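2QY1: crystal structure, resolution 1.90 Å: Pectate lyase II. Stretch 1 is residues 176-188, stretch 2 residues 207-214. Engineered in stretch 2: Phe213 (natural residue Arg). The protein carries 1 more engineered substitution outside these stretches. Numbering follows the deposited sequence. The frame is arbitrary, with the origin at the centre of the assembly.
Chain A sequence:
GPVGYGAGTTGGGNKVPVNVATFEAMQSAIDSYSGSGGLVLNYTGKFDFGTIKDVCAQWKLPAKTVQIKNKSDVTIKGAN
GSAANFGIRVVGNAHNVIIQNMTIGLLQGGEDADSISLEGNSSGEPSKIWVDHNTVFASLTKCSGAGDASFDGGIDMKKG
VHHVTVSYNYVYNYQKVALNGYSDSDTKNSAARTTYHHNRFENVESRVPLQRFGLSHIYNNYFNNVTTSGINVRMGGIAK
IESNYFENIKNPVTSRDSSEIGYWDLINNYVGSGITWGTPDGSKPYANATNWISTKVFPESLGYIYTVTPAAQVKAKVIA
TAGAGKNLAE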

# COMPACT_ATOMS: atom_id res chain seq x y z
N LYS A 176 -8.95 5.47 -2.18
CA LYS A 176 -7.57 5.91 -2.30
C LYS A 176 -6.59 4.84 -1.80
O LYS A 176 -6.36 4.71 -0.61
CB LYS A 176 -7.38 7.25 -1.58
CG LYS A 176 -8.02 8.40 -2.35
CD LYS A 176 -7.98 9.71 -1.59
CE LYS A 176 -8.08 10.90 -2.56
NZ LYS A 176 -9.33 10.90 -3.38
N VAL A 177 -6.03 4.10 -2.75
CA VAL A 177 -5.34 2.84 -2.45
C VAL A 177 -3.98 3.01 -1.75
O VAL A 177 -3.77 2.46 -0.67
CB VAL A 177 -5.18 1.96 -3.71
CG1 VAL A 177 -4.42 0.67 -3.39
CG2 VAL A 177 -6.54 1.63 -4.30
N ALA A 178 -3.08 3.75 -2.38
CA ALA A 178 -1.69 3.79 -1.93
C ALA A 178 -1.05 5.14 -2.18
O ALA A 178 -0.88 5.56 -3.32
CB ALA A 178 -0.89 2.68 -2.61
N LEU A 179 -0.70 5.82 -1.09
CA LEU A 179 0.01 7.09 -1.16
C LEU A 179 1.50 6.85 -0.94
O LEU A 179 1.89 6.04 -0.11
CB LEU A 179 -0.53 8.07 -0.11
CG LEU A 179 -0.03 9.52 -0.11
CD1 LEU A 179 -0.40 10.25 -1.40
CD2 LEU A 179 -0.59 10.26 1.09
N ASN A 180 2.32 7.57 -1.70
CA ASN A 180 3.76 7.52 -1.52
C ASN A 180 4.33 8.93 -1.68
O ASN A 180 4.68 9.34 -2.78
CB ASN A 180 4.39 6.54 -2.52
CG ASN A 180 5.75 6.03 -2.07
OD1 ASN A 180 6.59 6.80 -1.58
ND2 ASN A 180 5.98 4.73 -2.25
N GLY A 181 4.39 9.67 -0.57
CA GLY A 181 4.71 11.10 -0.59
C GLY A 181 3.41 11.89 -0.45
O GLY A 181 2.53 11.78 -1.30
N TYR A 182 3.30 12.67 0.62
CA TYR A 182 2.00 13.21 1.03
C TYR A 182 1.60 14.54 0.38
O TYR A 182 0.42 14.88 0.34
CB TYR A 182 1.91 13.32 2.56
CG TYR A 182 2.53 14.56 3.14
CD1 TYR A 182 3.90 14.61 3.43
CD2 TYR A 182 1.76 15.70 3.39
CE1 TYR A 182 4.48 15.76 3.96
CE2 TYR A 182 2.34 16.86 3.91
CZ TYR A 182 3.70 16.88 4.20
OH TYR A 182 4.27 18.01 4.72
N SER A 183 2.60 15.28 -0.10
CA SER A 183 2.39 16.56 -0.76
C SER A 183 3.59 16.91 -1.63
O SER A 183 4.64 16.27 -1.54
CB SER A 183 2.14 17.68 0.26
OG SER A 183 3.35 18.15 0.81
N ASP A 184 3.43 17.94 -2.46
CA ASP A 184 4.51 18.38 -3.35
C ASP A 184 5.68 19.02 -2.59
O ASP A 184 6.73 19.29 -3.18
CB ASP A 184 3.96 19.33 -4.42
CG ASP A 184 3.02 18.63 -5.40
OD1 ASP A 184 2.37 19.34 -6.19
OD2 ASP A 184 2.92 17.38 -5.38
N SER A 185 5.49 19.26 -1.29
CA SER A 185 6.56 19.79 -0.43
C SER A 185 7.29 18.68 0.34
O SER A 185 8.25 18.95 1.06
CB SER A 185 6.00 20.84 0.53
OG SER A 185 5.16 20.24 1.51
N ASP A 186 6.85 17.43 0.15
CA ASP A 186 7.44 16.27 0.82
C ASP A 186 8.74 15.83 0.13
O ASP A 186 8.86 14.71 -0.36
CB ASP A 186 6.43 15.11 0.88
CG ASP A 186 6.85 13.98 1.82
OD1 ASP A 186 7.85 14.13 2.55
OD2 ASP A 186 6.17 12.93 1.82
N THR A 187 9.73 16.73 0.12
CA THR A 187 10.99 16.52 -0.59
C THR A 187 11.87 15.41 0.02
O THR A 187 12.71 14.84 -0.68
CB THR A 187 11.82 17.82 -0.69
OG1 THR A 187 12.06 18.33 0.63
CG2 THR A 187 11.07 18.86 -1.51
N LYS A 188 11.67 15.11 1.30
CA LYS A 188 12.34 13.98 1.95
C LYS A 188 11.98 12.65 1.30
O LYS A 188 12.72 11.66 1.44
CB LYS A 188 11.99 13.92 3.44
CG LYS A 188 12.78 14.87 4.33
CD LYS A 188 13.03 14.25 5.71
CE LYS A 188 11.73 13.93 6.44
NZ LYS A 188 11.90 12.92 7.53
N ARG A 207 -4.93 6.50 -6.84
CA ARG A 207 -3.70 6.31 -6.06
C ARG A 207 -3.28 4.84 -6.08
O ARG A 207 -3.28 4.17 -5.05
CB ARG A 207 -3.87 6.76 -4.60
CG ARG A 207 -4.27 8.20 -4.36
CD ARG A 207 -4.13 8.47 -2.87
NE ARG A 207 -4.54 9.80 -2.46
CZ ARG A 207 -4.67 10.18 -1.19
NH1 ARG A 207 -4.42 9.33 -0.20
NH2 ARG A 207 -5.05 11.42 -0.90
N VAL A 208 -2.90 4.34 -7.26
CA VAL A 208 -2.58 2.92 -7.39
C VAL A 208 -1.18 2.62 -7.97
O VAL A 208 -1.07 1.86 -8.94
CB VAL A 208 -3.69 2.15 -8.18
CG1 VAL A 208 -3.82 0.75 -7.65
CG2 VAL A 208 -5.05 2.85 -8.07
N PRO A 209 -0.11 3.18 -7.38
CA PRO A 209 -0.03 4.14 -6.28
C PRO A 209 0.03 5.59 -6.76
O PRO A 209 0.27 5.84 -7.95
CB PRO A 209 1.29 3.77 -5.61
CG PRO A 209 2.16 3.32 -6.76
CD PRO A 209 1.24 2.78 -7.83
N LEU A 210 -0.20 6.53 -5.85
CA LEU A 210 0.16 7.91 -6.11
C LEU A 210 1.59 8.06 -5.62
O LEU A 210 1.85 7.97 -4.41
CB LEU A 210 -0.77 8.88 -5.35
CG LEU A 210 -0.74 10.38 -5.67
CD1 LEU A 210 -1.83 11.11 -4.88
CD2 LEU A 210 0.62 11.03 -5.39
N GLN A 211 2.52 8.26 -6.55
CA GLN A 211 3.93 8.38 -6.20
C GLN A 211 4.43 9.81 -6.37
O GLN A 211 4.32 10.39 -7.45
CB GLN A 211 4.78 7.42 -7.04
CG GLN A 211 6.28 7.48 -6.73
CD GLN A 211 7.13 6.68 -7.71
OE1 GLN A 211 6.62 5.82 -8.44
NE2 GLN A 211 8.43 6.96 -7.73
N ARG A 212 4.97 10.37 -5.29
CA ARG A 212 5.67 11.65 -5.33
C ARG A 212 7.13 11.42 -4.98
O ARG A 212 7.44 10.89 -3.91
CB ARG A 212 5.06 12.63 -4.34
CG ARG A 212 3.72 13.23 -4.72
CD ARG A 212 3.34 14.25 -3.67
NE ARG A 212 2.11 14.99 -3.94
CZ ARG A 212 0.91 14.69 -3.44
NH1 ARG A 212 0.76 13.64 -2.65
NH2 ARG A 212 -0.14 15.44 -3.75
N PHE A 213 8.03 11.84 -5.88
CA PHE A 213 9.49 11.70 -5.70
C PHE A 213 9.93 10.23 -5.66
O PHE A 213 9.11 9.32 -5.80
CB PHE A 213 9.98 12.43 -4.43
CG PHE A 213 9.51 13.85 -4.30
CD1 PHE A 213 10.21 14.89 -4.89
CD2 PHE A 213 8.37 14.15 -3.54
CE1 PHE A 213 9.77 16.21 -4.76
CE2 PHE A 213 7.93 15.46 -3.41
CZ PHE A 213 8.63 16.50 -4.02
N GLY A 214 11.23 10.02 -5.48
CA GLY A 214 11.79 8.69 -5.26
C GLY A 214 11.74 7.75 -6.44
O GLY A 214 11.41 8.15 -7.57
O HOH W 1 -4.00 6.33 -0.09
O HOH W 2 -0.21 17.97 -5.44

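Two parallel strands, Leu179 beside Leu210 and Asn180 beside Gln211, are joined by backbone hydrogen bonds in which donor and acceptor alternate between them, from Ala178 N to Arg207 O (2.7 Å) through to Arg212 N to Asn180 O (2.7 Å). The contact buries 848 Å², both sides summed. Leu179 and Leu210, both chi1 t, share one sheet face and meet CD1 to CD1 at 3.9 Å; Ala178 CB packs on Pro209 CB, also at 3.9 Å, beside the cis peptide preceding the proline. Ala178, Pro209 and Leu210 are buried, which suits their apolar side chains. Arg207, m at chi1 and then extended, lays its flat guanidinium between Lys176 CD and Leu179 CD1, on opposite faces, while its NH1 reaches Lys176 O through water 1. Arg212 adopts the same m, t, t course, but chi4 of 98° turns its guanidinium so that NE meets Asp184 OD2 in a salt bridge (2.9 Å) and NH1 donates to Gly181 O (2.9 Å), both near its plane; arginine's several N-H donors allow this. Asp184, chi1 m, starts away from stretch 2, yet its carboxylate returns. At Gly181 (phi 101°) a CB would jam against Asn180 O and clash with Arg212 CB, so glycine fits. The engineered Phe213, chi1 m, sets one ring face against Thr187 CA (4.3 Å from the ring centroid), with Asp184 O at its edge, 3.5 Å from Phe213 CZ.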